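Local coordinates for ABC transporter, solute-binding protein (Staphylococcus aureus, PDB 6LKG), which binds alpha-D-glucose 6-phosphate as the solute-binding lipoprotein of an ABC transporter, at residues 74-79 against 233-238. Residues are numbered along the deposited sequence; the frame is centred on the assembly and turned at random.
Sequences QDTSVT and LVQYLT
D75 and T238 meet where a loop of this periplasmic-binding-protein fold packs against the C-terminal end of helix 230-237. The tight part is the buried D75 carboxylate, a short acidic group that brings an acceptor to the hydroxyl at the helix end. Its CG lies anti to the backbone N (chi1 -172°), which carries the group across to the helix. OD2 is modelled 2.6 Å from T238 OG1, though its exact place is doubtful. Threonine suits this site because OG1 stands between two acceptors: V234 O, one turn back, is 2.9 Å away, and which of them takes the one proton is not settled. T93 of strand 92-105 lies against both D75 and T238.

Q235 reaches in from the flank, and the bend at chi2 (-39°) brings its amide close beside the carboxylate, the two planes 34° apart; the exact fit is doubtful. A long, flexible glutamine suits this flank, and Q235 OE1 is hydrogen-bonded to Y73 OH.

The S77 side is wet, and a small serine hydroxyl suits this water-filled edge. Two waters bridge the segments, their bonds to S77 OG being less certain. One donates to Q235 O (2.7 Å); the other donates to T238 O at 2.8 Å, a carbonyl that R256 NH1 also binds.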
loop_
_atom_site.group_PDB
_atom_site.type_symbol
_atom_site.label_atom_id
_atom_site.label_comp_id
_atom_site.label_asym_id
_atom_site.label_seq_id
_atom_site.Cartn_x
_atom_site.Cartn_y
_atom_site.Cartn_z
ATOM N N GLN B 74 12.600 -11.364 43.488
ATOM C CA GLN B 74 12.042 -12.591 42.969
ATOM C C GLN B 74 10.527 -12.475 42.870
ATOM O O GLN B 74 9.859 -12.035 43.810
ATOM C CB GLN B 74 12.589 -13.756 43.809
ATOM C CG GLN B 74 11.978 -15.142 43.737
ATOM C CD GLN B 74 12.403 -15.751 42.377
ATOM O OE1 GLN B 74 12.516 -14.996 41.384
ATOM N NE2 GLN B 74 12.890 -16.995 42.401
ATOM N N ASP B 75 10.011 -12.798 41.691
ATOM C CA ASP B 75 8.590 -12.714 41.401
ATOM C C ASP B 75 7.801 -13.641 42.313
ATOM O O ASP B 75 8.184 -14.792 42.539
ATOM C CB ASP B 75 8.366 -13.101 39.936
ATOM C CG ASP B 75 6.957 -12.861 39.471
ATOM O OD1 ASP B 75 6.374 -11.832 39.838
ATOM O OD2 ASP B 75 6.429 -13.705 38.720
ATOM N N THR B 76 6.708 -13.116 42.880
ATOM C CA THR B 76 5.902 -13.925 43.789
ATOM C C THR B 76 5.165 -15.038 43.068
ATOM O O THR B 76 4.644 -15.944 43.731
ATOM C CB THR B 76 4.868 -13.066 44.521
ATOM O OG1 THR B 76 3.916 -12.565 43.576
ATOM C CG2 THR B 76 5.530 -11.896 45.217
ATOM N N SER B 77 5.136 -15.014 41.735
ATOM C CA SER B 77 4.423 -16.033 40.978
ATOM C C SER B 77 5.319 -17.190 40.576
ATOM O O SER B 77 4.935 -17.981 39.711
ATOM C CB SER B 77 3.795 -15.411 39.727
ATOM O OG SER B 77 4.795 -14.960 38.839
ATOM N N VAL B 78 6.503 -17.290 41.186
ATOM C CA VAL B 78 7.427 -18.381 40.885
ATOM C C VAL B 78 6.759 -19.732 41.119
ATOM O O VAL B 78 6.975 -20.689 40.364
ATOM C CB VAL B 78 8.726 -18.220 41.703
ATOM C CG1 VAL B 78 8.460 -18.345 43.195
ATOM C CG2 VAL B 78 9.768 -19.225 41.246
ATOM N N THR B 79 5.942 -19.833 42.170
ATOM C CA THR B 79 5.252 -21.081 42.471
ATOM C C THR B 79 4.281 -21.502 41.375
ATOM O O THR B 79 3.767 -22.622 41.433
ATOM C CB THR B 79 4.497 -20.958 43.797
ATOM O OG1 THR B 79 3.568 -19.871 43.719
ATOM C CG2 THR B 79 5.471 -20.708 44.935
ATOM N N LEU B 233 6.133 -3.969 36.782
ATOM C CA LEU B 233 6.361 -4.402 35.406
ATOM C C LEU B 233 6.768 -5.867 35.354
ATOM O O LEU B 233 6.296 -6.622 34.494
ATOM C CB LEU B 233 7.428 -3.525 34.750
ATOM C CG LEU B 233 7.822 -3.907 33.320
ATOM C CD1 LEU B 233 6.596 -3.947 32.415
ATOM C CD2 LEU B 233 8.868 -2.944 32.772
ATOM N N VAL B 234 7.646 -6.289 36.267
ATOM C CA VAL B 234 8.039 -7.694 36.325
ATOM C C VAL B 234 6.826 -8.571 36.609
ATOM O O VAL B 234 6.644 -9.624 35.985
ATOM C CB VAL B 234 9.148 -7.902 37.374
ATOM C CG1 VAL B 234 9.556 -9.364 37.426
ATOM C CG2 VAL B 234 10.347 -7.015 37.066
ATOM N N GLN B 235 5.973 -8.147 37.549
ATOM C CA GLN B 235 4.742 -8.882 37.829
ATOM C C GLN B 235 3.881 -8.977 36.578
ATOM O O GLN B 235 3.303 -10.030 36.280
ATOM C CB GLN B 235 3.933 -8.176 38.918
ATOM C CG GLN B 235 4.407 -8.266 40.367
ATOM C CD GLN B 235 4.951 -9.614 40.775
ATOM O OE1 GLN B 235 6.040 -9.697 41.350
ATOM N NE2 GLN B 235 4.214 -10.681 40.472
ATOM N N TYR B 236 3.793 -7.875 35.832
ATOM C CA TYR B 236 2.993 -7.837 34.614
ATOM C C TYR B 236 3.528 -8.819 33.576
ATOM O O TYR B 236 2.768 -9.600 32.994
ATOM C CB TYR B 236 2.971 -6.401 34.088
ATOM C CG TYR B 236 2.314 -6.198 32.747
ATOM C CD1 TYR B 236 0.943 -6.011 32.646
ATOM C CD2 TYR B 236 3.071 -6.141 31.588
ATOM C CE1 TYR B 236 0.338 -5.806 31.422
ATOM C CE2 TYR B 236 2.477 -5.934 30.360
ATOM C CZ TYR B 236 1.112 -5.770 30.281
ATOM O OH TYR B 236 0.524 -5.566 29.054
ATOM N N LEU B 237 4.844 -8.809 33.349
ATOM C CA LEU B 237 5.427 -9.662 32.318
ATOM C C LEU B 237 5.299 -11.143 32.656
ATOM O O LEU B 237 5.241 -11.978 31.747
ATOM C CB LEU B 237 6.894 -9.291 32.104
ATOM C CG LEU B 237 7.145 -7.896 31.526
ATOM C CD1 LEU B 237 8.627 -7.560 31.545
ATOM C CD2 LEU B 237 6.583 -7.788 30.112
ATOM N N THR B 238 5.259 -11.491 33.943
ATOM C CA THR B 238 5.115 -12.877 34.368
ATOM C C THR B 238 3.682 -13.248 34.734
ATOM O O THR B 238 3.443 -14.380 35.168
ATOM C CB THR B 238 6.036 -13.164 35.560
ATOM O OG1 THR B 238 5.710 -12.287 36.646
ATOM C CG2 THR B 238 7.494 -12.952 35.173
HETATM O O HOH W 1 3.166 -12.280 37.841
HETATM O O HOH W 2 5.018 -16.406 36.364
#